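Local coordinates for ParB domain protein nuclease (PDB 5K5D) that probably takes part in archaeal DNA segregation as a ParB-N domain protein of a pNOB8-like partition system, with a possible nuclease activity, at residues T167-E179 / S190-T202. The protein carries 4 engineered substitutions. Numbering follows the deposited sequence.
Sequences TISALEYERILKE and SDKRKMAILRINT
Ala-196 packs its CB as a knob among Ala-170, Tyr-173, Glu-174 and Leu-177, the tight centre of an antiparallel helical hairpin. The axes of helices 170-179 and 190-201 approach to 8.6 Å with 139° between their N-to-C directions, a close spacing consistent with alanines at the crossing. Ala-196 CB lies 3.6 Å from Glu-174 CB, and Ala-170 CB meets Ile-200 CB. Knobs-into-holes packing works in both directions, since Tyr-173 sits in turn among Met-195, Ala-196, Arg-199 and Ile-200. The chi1 of -165° at Tyr-173 sets CG opposite the backbone N and carries the ring across to Arg-199. Arg-199 CD stands over one ring face, 3.9 Å from the centroid and 22° off the normal, a CH-pi contact; Met-195 SE lies at the ring edge. The guanidinium plane stands nearly perpendicular to the ring, with Tyr-173 CZ and OH at its edge, and the face contact is left to CD. Asp-121 of helix 109-128 takes Tyr-173 OH on one carboxylate oxygen and Arg-199 NH2 on the other, tying the hairpin to that helix. Replacing Tyr-173 with an alanine would probably leave a gap beside Met-195 SE and Arg-199 CD and deprive Asp-121 OD1 of its hydroxyl partner. Farther along, Leu-177 CD2 reaches Met-195 CE at 4.0 Å. The opposite flank is looser and more exposed. There the extended Glu-174 side chain crosses Arg-193 with carboxylate and guanidinium planes nearly perpendicular; OE2 stays 4.5 Å from Arg-193 NE and well out of the guanidinium plane, so any attraction is between charges alone, without a salt bridge. The closest approach of Glu-174 OE2 is to the aliphatic stem of Arg-193, at CG, 3.3 Å away.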
loop_
_atom_site.group_PDB
_atom_site.type_symbol
_atom_site.label_atom_id
_atom_site.label_comp_id
_atom_site.label_asym_id
_atom_site.label_seq_id
_atom_site.Cartn_x
_atom_site.Cartn_y
_atom_site.Cartn_z
ATOM N N THR B 167 14.447 11.178 0.034
ATOM C CA THR B 167 15.248 9.970 -0.138
ATOM C C THR B 167 15.242 9.164 1.149
ATOM O O THR B 167 15.075 9.719 2.234
ATOM C CB THR B 167 16.703 10.283 -0.544
ATOM O OG1 THR B 167 17.294 11.155 0.424
ATOM C CG2 THR B 167 16.743 10.946 -1.913
ATOM N N ILE B 168 15.427 7.856 1.026
ATOM C CA ILE B 168 15.377 6.983 2.188
ATOM C C ILE B 168 16.050 5.645 1.905
ATOM O O ILE B 168 16.117 5.205 0.762
ATOM C CB ILE B 168 13.919 6.762 2.642
ATOM C CG1 ILE B 168 13.870 5.941 3.934
ATOM C CG2 ILE B 168 13.097 6.116 1.528
ATOM C CD1 ILE B 168 12.482 5.819 4.528
ATOM N N SER B 169 16.558 5.005 2.951
ATOM C CA SER B 169 17.235 3.725 2.806
ATOM C C SER B 169 16.269 2.574 3.059
ATOM O O SER B 169 15.193 2.767 3.626
ATOM C CB SER B 169 18.416 3.627 3.773
ATOM O OG SER B 169 17.969 3.479 5.109
ATOM N N ALA B 170 16.660 1.378 2.634
ATOM C CA ALA B 170 15.846 0.188 2.844
ATOM C C ALA B 170 15.601 -0.025 4.327
ATOM O O ALA B 170 14.578 -0.586 4.725
ATOM C CB ALA B 170 16.525 -1.031 2.245
ATOM N N LEU B 171 16.546 0.421 5.145
ATOM C CA LEU B 171 16.446 0.218 6.582
ATOM C C LEU B 171 15.380 1.122 7.184
ATOM O O LEU B 171 14.488 0.657 7.890
ATOM C CB LEU B 171 17.790 0.470 7.258
ATOM C CG LEU B 171 17.834 0.145 8.750
ATOM C CD1 LEU B 171 17.493 -1.320 8.990
ATOM C CD2 LEU B 171 19.200 0.485 9.321
ATOM N N GLU B 172 15.478 2.415 6.899
ATOM C CA GLU B 172 14.522 3.383 7.416
ATOM C C GLU B 172 13.117 3.008 6.966
ATOM O O GLU B 172 12.184 2.996 7.771
ATOM C CB GLU B 172 14.881 4.792 6.945
ATOM C CG GLU B 172 16.340 5.162 7.176
ATOM C CD GLU B 172 16.731 6.471 6.509
ATOM O OE1 GLU B 172 16.935 6.474 5.276
ATOM O OE2 GLU B 172 16.837 7.497 7.216
ATOM N N TYR B 173 12.974 2.691 5.681
ATOM C CA TYR B 173 11.687 2.282 5.124
ATOM C C TYR B 173 11.134 1.053 5.844
ATOM O O TYR B 173 9.944 0.984 6.148
ATOM C CB TYR B 173 11.802 1.997 3.625
ATOM C CG TYR B 173 10.466 1.929 2.915
ATOM C CD1 TYR B 173 9.827 0.713 2.701
ATOM C CD2 TYR B 173 9.843 3.085 2.462
ATOM C CE1 TYR B 173 8.604 0.653 2.049
ATOM C CE2 TYR B 173 8.622 3.037 1.813
ATOM C CZ TYR B 173 8.008 1.820 1.610
ATOM O OH TYR B 173 6.794 1.781 0.965
ATOM N N GLU B 174 12.001 0.083 6.111
ATOM C CA GLU B 174 11.589 -1.128 6.806
ATOM C C GLU B 174 11.137 -0.834 8.233
ATOM O O GLU B 174 10.172 -1.424 8.719
ATOM C CB GLU B 174 12.723 -2.152 6.821
ATOM C CG GLU B 174 12.368 -3.448 7.522
ATOM C CD GLU B 174 13.552 -4.388 7.625
ATOM O OE1 GLU B 174 13.761 -4.968 8.713
ATOM O OE2 GLU B 174 14.273 -4.546 6.618
ATOM N N ARG B 175 11.840 0.071 8.905
ATOM C CA ARG B 175 11.494 0.419 10.277
ATOM C C ARG B 175 10.133 1.094 10.290
ATOM O O ARG B 175 9.340 0.911 11.215
ATOM C CB ARG B 175 12.554 1.334 10.894
ATOM C CG ARG B 175 12.144 2.797 10.994
ATOM C CD ARG B 175 13.255 3.653 11.593
ATOM N NE ARG B 175 14.523 3.471 10.890
ATOM C CZ ARG B 175 15.417 4.434 10.693
ATOM N NH1 ARG B 175 15.182 5.661 11.138
ATOM N NH2 ARG B 175 16.544 4.172 10.046
ATOM N N ILE B 176 9.867 1.874 9.247
ATOM C CA ILE B 176 8.582 2.536 9.096
ATOM C C ILE B 176 7.460 1.509 8.972
ATOM O O ILE B 176 6.400 1.661 9.576
ATOM C CB ILE B 176 8.577 3.468 7.877
ATOM C CG1 ILE B 176 9.479 4.674 8.147
ATOM C CG2 ILE B 176 7.165 3.909 7.553
ATOM C CD1 ILE B 176 9.360 5.771 7.120
ATOM N N LEU B 177 7.708 0.458 8.195
ATOM C CA LEU B 177 6.755 -0.633 8.052
ATOM C C LEU B 177 6.433 -1.248 9.402
ATOM O O LEU B 177 5.264 -1.431 9.749
ATOM C CB LEU B 177 7.310 -1.715 7.130
ATOM C CG LEU B 177 7.654 -1.266 5.714
ATOM C CD1 LEU B 177 8.209 -2.432 4.901
ATOM C CD2 LEU B 177 6.425 -0.665 5.057
ATOM N N LYS B 178 7.476 -1.575 10.161
ATOM C CA LYS B 178 7.293 -2.197 11.466
ATOM C C LYS B 178 6.413 -1.334 12.361
ATOM O O LYS B 178 5.497 -1.835 13.010
ATOM C CB LYS B 178 8.640 -2.492 12.134
ATOM C CG LYS B 178 9.367 -3.693 11.546
ATOM C CD LYS B 178 10.580 -4.086 12.382
ATOM C CE LYS B 178 11.583 -2.942 12.480
ATOM N NZ LYS B 178 12.828 -3.338 13.204
ATOM N N GLU B 179 6.680 -0.032 12.378
ATOM C CA GLU B 179 5.886 0.899 13.173
ATOM C C GLU B 179 4.399 0.806 12.843
ATOM O O GLU B 179 3.551 0.913 13.729
ATOM C CB GLU B 179 6.374 2.332 12.961
ATOM C CG GLU B 179 7.792 2.576 13.443
ATOM C CD GLU B 179 8.326 3.926 13.011
ATOM O OE1 GLU B 179 7.702 4.554 12.127
ATOM O OE2 GLU B 179 9.365 4.359 13.549
ATOM N N SER B 190 9.597 -11.198 7.659
ATOM C CA SER B 190 10.356 -11.378 6.420
ATOM C C SER B 190 9.678 -10.717 5.223
ATOM O O SER B 190 10.347 -10.222 4.317
ATOM C CB SER B 190 10.575 -12.865 6.136
ATOM O OG SER B 190 9.343 -13.517 5.878
ATOM N N ASP B 191 8.349 -10.721 5.223
ATOM C CA ASP B 191 7.579 -10.031 4.195
ATOM C C ASP B 191 7.835 -8.521 4.203
ATOM O O ASP B 191 7.908 -7.896 3.148
ATOM C CB ASP B 191 6.083 -10.317 4.352
ATOM C CG ASP B 191 5.625 -11.503 3.521
ATOM O OD1 ASP B 191 4.401 -11.641 3.307
ATOM O OD2 ASP B 191 6.487 -12.291 3.072
ATOM N N LYS B 192 7.967 -7.936 5.390
ATOM C CA LYS B 192 8.250 -6.508 5.494
ATOM C C LYS B 192 9.665 -6.209 5.028
ATOM O O LYS B 192 9.943 -5.134 4.495
ATOM C CB LYS B 192 8.081 -6.010 6.930
ATOM C CG LYS B 192 6.655 -6.017 7.443
ATOM C CD LYS B 192 6.591 -5.450 8.847
ATOM C CE LYS B 192 5.220 -5.635 9.452
ATOM N NZ LYS B 192 4.930 -7.074 9.692
ATOM N N ARG B 193 10.562 -7.164 5.234
ATOM C CA ARG B 193 11.958 -6.965 4.883
ATOM C C ARG B 193 12.150 -7.185 3.391
ATOM O O ARG B 193 12.883 -6.445 2.734
ATOM C CB ARG B 193 12.852 -7.901 5.692
ATOM C CG ARG B 193 14.327 -7.618 5.522
ATOM C CD ARG B 193 15.168 -8.488 6.432
ATOM N NE ARG B 193 16.583 -8.378 6.100
ATOM C CZ ARG B 193 17.189 -9.128 5.188
ATOM N NH1 ARG B 193 16.501 -10.046 4.521
ATOM N NH2 ARG B 193 18.481 -8.961 4.943
ATOM N N LYS B 194 11.479 -8.208 2.867
ATOM C CA LYS B 194 11.477 -8.483 1.437
ATOM C C LYS B 194 10.911 -7.293 0.685
ATOM O O LYS B 194 11.481 -6.845 -0.308
ATOM C CB LYS B 194 10.634 -9.722 1.124
ATOM C CG LYS B 194 11.308 -11.040 1.433
ATOM C CD LYS B 194 10.329 -12.188 1.266
ATOM C CE LYS B 194 10.987 -13.531 1.550
ATOM N NZ LYS B 194 9.982 -14.629 1.632
HETATM N N MSE B 195 9.778 -6.788 1.159
HETATM C CA MSE B 195 9.120 -5.672 0.499
HETATM C C MSE B 195 9.994 -4.428 0.553
HETATM O O MSE B 195 10.112 -3.705 -0.436
HETATM C CB MSE B 195 7.753 -5.393 1.123
HETATM C CG MSE B 195 6.839 -4.581 0.215
HETATM SE SE MSE B 195 6.517 -2.754 0.818
HETATM C CE MSE B 195 5.167 -3.133 2.163
ATOM N N ALA B 196 10.614 -4.194 1.707
ATOM C CA ALA B 196 11.456 -3.018 1.899
ATOM C C ALA B 196 12.660 -3.029 0.963
ATOM O O ALA B 196 12.989 -2.012 0.348
ATOM C CB ALA B 196 11.903 -2.912 3.349
ATOM N N ILE B 197 13.313 -4.184 0.853
ATOM C CA ILE B 197 14.462 -4.329 -0.037
ATOM C C ILE B 197 14.072 -4.131 -1.500
ATOM O O ILE B 197 14.780 -3.470 -2.258
ATOM C CB ILE B 197 15.137 -5.698 0.133
ATOM C CG1 ILE B 197 15.724 -5.815 1.539
ATOM C CG2 ILE B 197 16.221 -5.892 -0.919
ATOM C CD1 ILE B 197 16.454 -7.109 1.794
ATOM N N LEU B 198 12.943 -4.704 -1.899
ATOM C CA LEU B 198 12.475 -4.544 -3.264
ATOM C C LEU B 198 12.077 -3.096 -3.514
ATOM O O LEU B 198 12.372 -2.538 -4.566
ATOM C CB LEU B 198 11.286 -5.468 -3.552
ATOM C CG LEU B 198 11.502 -6.977 -3.421
ATOM C CD1 LEU B 198 10.251 -7.727 -3.845
ATOM C CD2 LEU B 198 12.703 -7.433 -4.230
ATOM N N ARG B 199 11.412 -2.490 -2.538
ATOM C CA ARG B 199 10.893 -1.141 -2.706
ATOM C C ARG B 199 12.014 -0.143 -2.970
ATOM O O ARG B 199 11.842 0.809 -3.736
ATOM C CB ARG B 199 10.085 -0.722 -1.479
ATOM C CG ARG B 199 9.051 0.350 -1.763
ATOM C CD ARG B 199 9.645 1.732 -1.642
ATOM N NE ARG B 199 8.762 2.746 -2.204
ATOM C CZ ARG B 199 8.927 3.296 -3.401
ATOM N NH1 ARG B 199 9.953 2.931 -4.161
ATOM N NH2 ARG B 199 8.073 4.214 -3.835
ATOM N N ILE B 200 13.162 -0.378 -2.343
ATOM C CA ILE B 200 14.292 0.542 -2.436
ATOM C C ILE B 200 15.270 0.171 -3.549
ATOM O O ILE B 200 15.721 1.035 -4.307
ATOM C CB ILE B 200 15.041 0.643 -1.092
ATOM C CG1 ILE B 200 14.415 1.740 -0.226
ATOM C CG2 ILE B 200 16.522 0.918 -1.316
ATOM C CD1 ILE B 200 12.933 1.534 0.049
ATOM N N ASN B 201 15.587 -1.114 -3.652
ATOM C CA ASN B 201 16.560 -1.566 -4.639
ATOM C C ASN B 201 15.968 -1.749 -6.031
ATOM O O ASN B 201 16.620 -1.452 -7.034
ATOM C CB ASN B 201 17.241 -2.857 -4.176
ATOM C CG ASN B 201 18.154 -2.640 -2.984
ATOM O OD1 ASN B 201 19.337 -2.350 -3.142
ATOM N ND2 ASN B 201 17.606 -2.775 -1.783
ATOM N N THR B 202 14.724 -2.212 -6.090
ATOM C CA THR B 202 14.118 -2.587 -7.363
ATOM C C THR B 202 12.624 -2.233 -7.449
ATOM O O THR B 202 11.766 -3.115 -7.502
ATOM C CB THR B 202 14.331 -4.092 -7.629
ATOM O OG1 THR B 202 13.829 -4.434 -8.925
ATOM C CG2 THR B 202 13.635 -4.930 -6.562
#